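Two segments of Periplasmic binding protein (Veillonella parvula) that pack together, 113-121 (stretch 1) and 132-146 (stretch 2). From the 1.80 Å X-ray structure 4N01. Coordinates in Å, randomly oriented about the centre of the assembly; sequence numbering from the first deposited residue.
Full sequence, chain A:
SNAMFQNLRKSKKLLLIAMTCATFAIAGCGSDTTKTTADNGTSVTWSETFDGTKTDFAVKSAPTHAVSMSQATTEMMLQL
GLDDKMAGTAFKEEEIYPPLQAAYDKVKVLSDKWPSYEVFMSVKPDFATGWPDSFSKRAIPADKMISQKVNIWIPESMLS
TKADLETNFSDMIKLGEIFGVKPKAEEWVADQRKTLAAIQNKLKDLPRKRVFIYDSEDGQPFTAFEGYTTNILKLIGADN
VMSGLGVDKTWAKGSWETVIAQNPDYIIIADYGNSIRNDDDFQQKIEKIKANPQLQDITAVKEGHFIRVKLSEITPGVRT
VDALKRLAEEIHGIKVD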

# COMPACT_ATOMS: atom_id res chain seq x y z
N LYS A 113 11.22 -10.98 8.53
CA LYS A 113 9.82 -10.80 8.91
C LYS A 113 9.73 -9.78 10.04
O LYS A 113 10.31 -8.70 9.93
CB LYS A 113 9.19 -12.14 9.31
CG LYS A 113 8.94 -13.08 8.15
CD LYS A 113 8.24 -14.36 8.60
CE LYS A 113 8.00 -15.31 7.43
NZ LYS A 113 7.60 -16.67 7.89
N TRP A 114 9.02 -10.11 11.11
CA TRP A 114 9.03 -9.22 12.28
C TRP A 114 10.06 -9.68 13.30
O TRP A 114 10.19 -10.88 13.56
CB TRP A 114 7.65 -9.14 12.94
CG TRP A 114 6.65 -8.39 12.12
CD1 TRP A 114 6.78 -7.13 11.59
CD2 TRP A 114 5.33 -8.83 11.77
NE1 TRP A 114 5.64 -6.77 10.92
CE2 TRP A 114 4.73 -7.80 11.01
CE3 TRP A 114 4.61 -10.01 12.01
CZ2 TRP A 114 3.44 -7.91 10.50
CZ3 TRP A 114 3.33 -10.12 11.50
CH2 TRP A 114 2.76 -9.07 10.75
N PRO A 115 10.78 -8.73 13.90
CA PRO A 115 11.79 -9.09 14.90
C PRO A 115 11.16 -9.45 16.24
O PRO A 115 10.04 -9.01 16.53
CB PRO A 115 12.61 -7.81 15.04
CG PRO A 115 11.63 -6.71 14.74
CD PRO A 115 10.67 -7.27 13.71
N SER A 116 11.86 -10.25 17.05
CA SER A 116 11.43 -10.52 18.42
C SER A 116 11.50 -9.22 19.21
O SER A 116 12.16 -8.27 18.79
CB SER A 116 12.34 -11.56 19.07
OG SER A 116 13.62 -11.01 19.33
N TYR A 117 10.81 -9.18 20.35
CA TYR A 117 10.84 -8.00 21.22
C TYR A 117 12.28 -7.66 21.59
O TYR A 117 12.66 -6.49 21.62
CB TYR A 117 9.98 -8.24 22.46
CG TYR A 117 10.14 -7.22 23.58
CD1 TYR A 117 9.44 -6.02 23.56
CD2 TYR A 117 10.98 -7.48 24.66
CE1 TYR A 117 9.59 -5.09 24.59
CE2 TYR A 117 11.14 -6.56 25.69
CZ TYR A 117 10.43 -5.37 25.64
OH TYR A 117 10.58 -4.46 26.66
N GLU A 118 13.09 -8.69 21.84
CA GLU A 118 14.49 -8.50 22.24
C GLU A 118 15.34 -7.84 21.15
O GLU A 118 16.12 -6.93 21.44
CB GLU A 118 15.12 -9.84 22.63
CG GLU A 118 14.71 -10.36 24.00
CD GLU A 118 13.30 -10.95 24.03
OE1 GLU A 118 12.81 -11.23 25.15
OE2 GLU A 118 12.70 -11.15 22.95
N VAL A 119 15.20 -8.30 19.92
CA VAL A 119 15.89 -7.71 18.78
C VAL A 119 15.40 -6.28 18.53
O VAL A 119 16.19 -5.37 18.24
CB VAL A 119 15.69 -8.55 17.51
CG1 VAL A 119 16.21 -7.82 16.28
CG2 VAL A 119 16.38 -9.90 17.66
N PHE A 120 14.10 -6.08 18.65
CA PHE A 120 13.51 -4.76 18.51
C PHE A 120 14.12 -3.81 19.54
O PHE A 120 14.63 -2.75 19.18
CB PHE A 120 11.99 -4.86 18.68
CG PHE A 120 11.28 -3.53 18.64
CD1 PHE A 120 10.99 -2.91 17.44
CD2 PHE A 120 10.86 -2.92 19.82
CE1 PHE A 120 10.32 -1.70 17.40
CE2 PHE A 120 10.18 -1.71 19.79
CZ PHE A 120 9.92 -1.10 18.58
N MSE A 121 14.11 -4.21 20.81
CA MSE A 121 14.63 -3.35 21.88
C MSE A 121 16.13 -3.12 21.79
O MSE A 121 16.65 -2.14 22.33
CB MSE A 121 14.28 -3.91 23.27
CG MSE A 121 12.82 -3.77 23.67
SE MSE A 121 12.09 -1.98 23.41
CE MSE A 121 13.33 -0.97 24.55
N PRO A 132 -1.00 -2.15 11.11
CA PRO A 132 -1.54 -2.46 12.44
C PRO A 132 -1.16 -3.84 12.97
O PRO A 132 -0.90 -3.95 14.17
CB PRO A 132 -3.06 -2.39 12.20
CG PRO A 132 -3.20 -1.35 11.16
CD PRO A 132 -2.01 -1.55 10.24
N ASP A 133 -1.13 -4.86 12.12
CA ASP A 133 -0.77 -6.21 12.58
C ASP A 133 0.64 -6.31 13.18
O ASP A 133 0.91 -7.21 13.98
CB ASP A 133 -0.93 -7.23 11.46
CG ASP A 133 -2.33 -7.80 11.40
OD1 ASP A 133 -3.26 -7.11 11.87
OD2 ASP A 133 -2.50 -8.93 10.89
N SER A 134 1.52 -5.38 12.81
CA SER A 134 2.88 -5.30 13.35
C SER A 134 2.88 -5.11 14.86
O SER A 134 3.88 -5.37 15.53
CB SER A 134 3.64 -4.11 12.74
OG SER A 134 3.61 -4.13 11.33
N PHE A 135 1.77 -4.62 15.39
CA PHE A 135 1.70 -4.27 16.81
C PHE A 135 0.71 -5.16 17.54
O PHE A 135 0.26 -4.84 18.64
CB PHE A 135 1.36 -2.79 16.94
CG PHE A 135 2.32 -1.91 16.19
CD1 PHE A 135 3.59 -1.66 16.69
CD2 PHE A 135 1.98 -1.37 14.95
CE1 PHE A 135 4.50 -0.87 16.00
CE2 PHE A 135 2.88 -0.57 14.24
CZ PHE A 135 4.15 -0.33 14.77
N SER A 136 0.40 -6.29 16.91
CA SER A 136 -0.51 -7.29 17.48
C SER A 136 0.28 -8.39 18.18
O SER A 136 1.51 -8.33 18.26
CB SER A 136 -1.37 -7.90 16.37
OG SER A 136 -0.58 -8.67 15.47
N LYS A 137 -0.42 -9.40 18.68
CA LYS A 137 0.22 -10.51 19.36
C LYS A 137 0.96 -11.45 18.40
O LYS A 137 1.73 -12.30 18.82
CB LYS A 137 -0.80 -11.29 20.19
CG LYS A 137 -1.43 -10.45 21.30
CD LYS A 137 -2.34 -11.30 22.18
CE LYS A 137 -2.91 -10.49 23.33
NZ LYS A 137 -3.70 -11.34 24.27
N ARG A 138 0.71 -11.27 17.11
CA ARG A 138 1.43 -12.02 16.07
C ARG A 138 2.85 -11.49 15.91
O ARG A 138 3.70 -12.15 15.30
CB ARG A 138 0.70 -11.89 14.73
CG ARG A 138 -0.64 -12.59 14.67
CD ARG A 138 -1.22 -12.48 13.27
NE ARG A 138 -0.23 -12.86 12.26
CZ ARG A 138 -0.05 -12.22 11.11
NH1 ARG A 138 -0.78 -11.15 10.83
NH2 ARG A 138 0.88 -12.63 10.25
N ALA A 139 3.10 -10.30 16.45
CA ALA A 139 4.41 -9.66 16.33
C ALA A 139 4.86 -9.14 17.69
O ALA A 139 5.19 -9.91 18.59
CB ALA A 139 4.36 -8.54 15.29
N ILE A 140 4.87 -7.82 17.86
CA ILE A 140 5.18 -7.24 19.16
C ILE A 140 4.02 -6.36 19.62
O ILE A 140 3.81 -5.28 19.06
CB ILE A 140 6.45 -6.39 19.11
CG1 ILE A 140 7.59 -7.20 18.49
CG2 ILE A 140 6.84 -5.91 20.50
CD1 ILE A 140 8.89 -6.45 18.45
N PRO A 141 3.28 -6.82 20.64
CA PRO A 141 2.11 -6.09 21.15
C PRO A 141 2.46 -4.65 21.51
O PRO A 141 3.49 -4.39 22.15
CB PRO A 141 1.73 -6.87 22.41
CG PRO A 141 2.20 -8.27 22.13
CD PRO A 141 3.50 -8.08 21.38
N ALA A 142 1.61 -3.73 21.08
CA ALA A 142 1.84 -2.30 21.26
C ALA A 142 2.07 -1.93 22.72
O ALA A 142 2.92 -1.09 23.01
CB ALA A 142 0.67 -1.51 20.69
N ASP A 143 1.32 -2.54 23.63
CA ASP A 143 1.43 -2.21 25.05
C ASP A 143 2.84 -2.44 25.60
O ASP A 143 3.28 -1.73 26.51
CB ASP A 143 0.40 -3.01 25.87
CG ASP A 143 0.75 -4.48 25.98
OD1 ASP A 143 1.42 -4.87 26.97
OD2 ASP A 143 0.37 -5.26 25.08
N LYS A 144 3.56 -3.41 25.04
CA LYS A 144 4.93 -3.67 25.46
C LYS A 144 5.86 -2.54 25.02
O LYS A 144 6.70 -2.09 25.79
CB LYS A 144 5.43 -5.01 24.90
CG LYS A 144 4.86 -6.23 25.59
CD LYS A 144 5.42 -7.50 24.97
CE LYS A 144 4.72 -8.75 25.48
NZ LYS A 144 4.93 -9.93 24.58
N MSE A 145 5.70 -2.09 23.78
CA MSE A 145 6.46 -0.96 23.27
C MSE A 145 6.15 0.31 24.06
O MSE A 145 7.04 1.07 24.43
CB MSE A 145 6.12 -0.71 21.81
CG MSE A 145 6.49 -1.83 20.88
SE MSE A 145 6.28 -1.18 19.07
CE MSE A 145 6.73 -2.83 18.12
N ILE A 146 4.86 0.54 24.28
CA ILE A 146 4.42 1.71 25.04
C ILE A 146 4.99 1.71 26.46
O ILE A 146 5.36 2.76 26.98
CB ILE A 146 2.88 1.84 24.98
CG1 ILE A 146 2.45 2.06 23.53
CG2 ILE A 146 2.39 2.97 25.86
CD1 ILE A 146 0.94 2.00 23.29

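Two segments that mix loop and helix can pack tightly without exchanging a clear hydrogen bond, provided that their side chains fit in shape, and these stretches of a periplasmic binding protein illustrate the principle. The contact buries 545 Å², both sides summed, and rests mainly on two complementary insertions.

The first is Trp 114, whose CA-to-CB bond points toward stretch 2 and whose ring lies in a hollow formed by Asp 133, Ser 134, Arg 138 and Ala 139. Ala 139 suits its place because its side chain is only a methyl, close against the indole, with Trp 114 CE3 3.6 Å from Ala 139 CB. Asp 133 O lies over one face of the ring, 4.2 Å from Trp 114 CH2. Arg 138 NH2 sits at the ring edge, 3.7 Å from Trp 114 CZ3, and Trp 114 CZ3 lies over one face of the guanidinium. A salt bridge between Arg 138 NH1 and Asp 133 OD2 (2.8 Å) ties two parts of this hollow together.

The second insertion runs the other way. Ile 140, extended with chi1 m and chi2 t, pushes CD1 into the start of the stretch 1 helix: it lies 3.4 Å from Pro 115 O, 3.7 Å from Tyr 117 CA and 3.5 Å from Phe 120 CB. A slim, branched side chain fits well here, since its other branch is also used, Ile 140 CG2 lying 4.0 Å from Tyr 117 CD1, at the edge of the ring. The receiving backbone is held in shape by a cap, Val 119 N donating to Ser 116 OG at 3.2 Å.

Beside this, also buried, the flexible selenomethionine Met 145 reaches Phe 120, placing its CE over the ring face, 3.7 Å from Phe 120 CZ. Farther out, Lys 144 covers part of Tyr 117 with its aliphatic portion, Lys 144 CB lying 4.2 Å from Tyr 117 CE1.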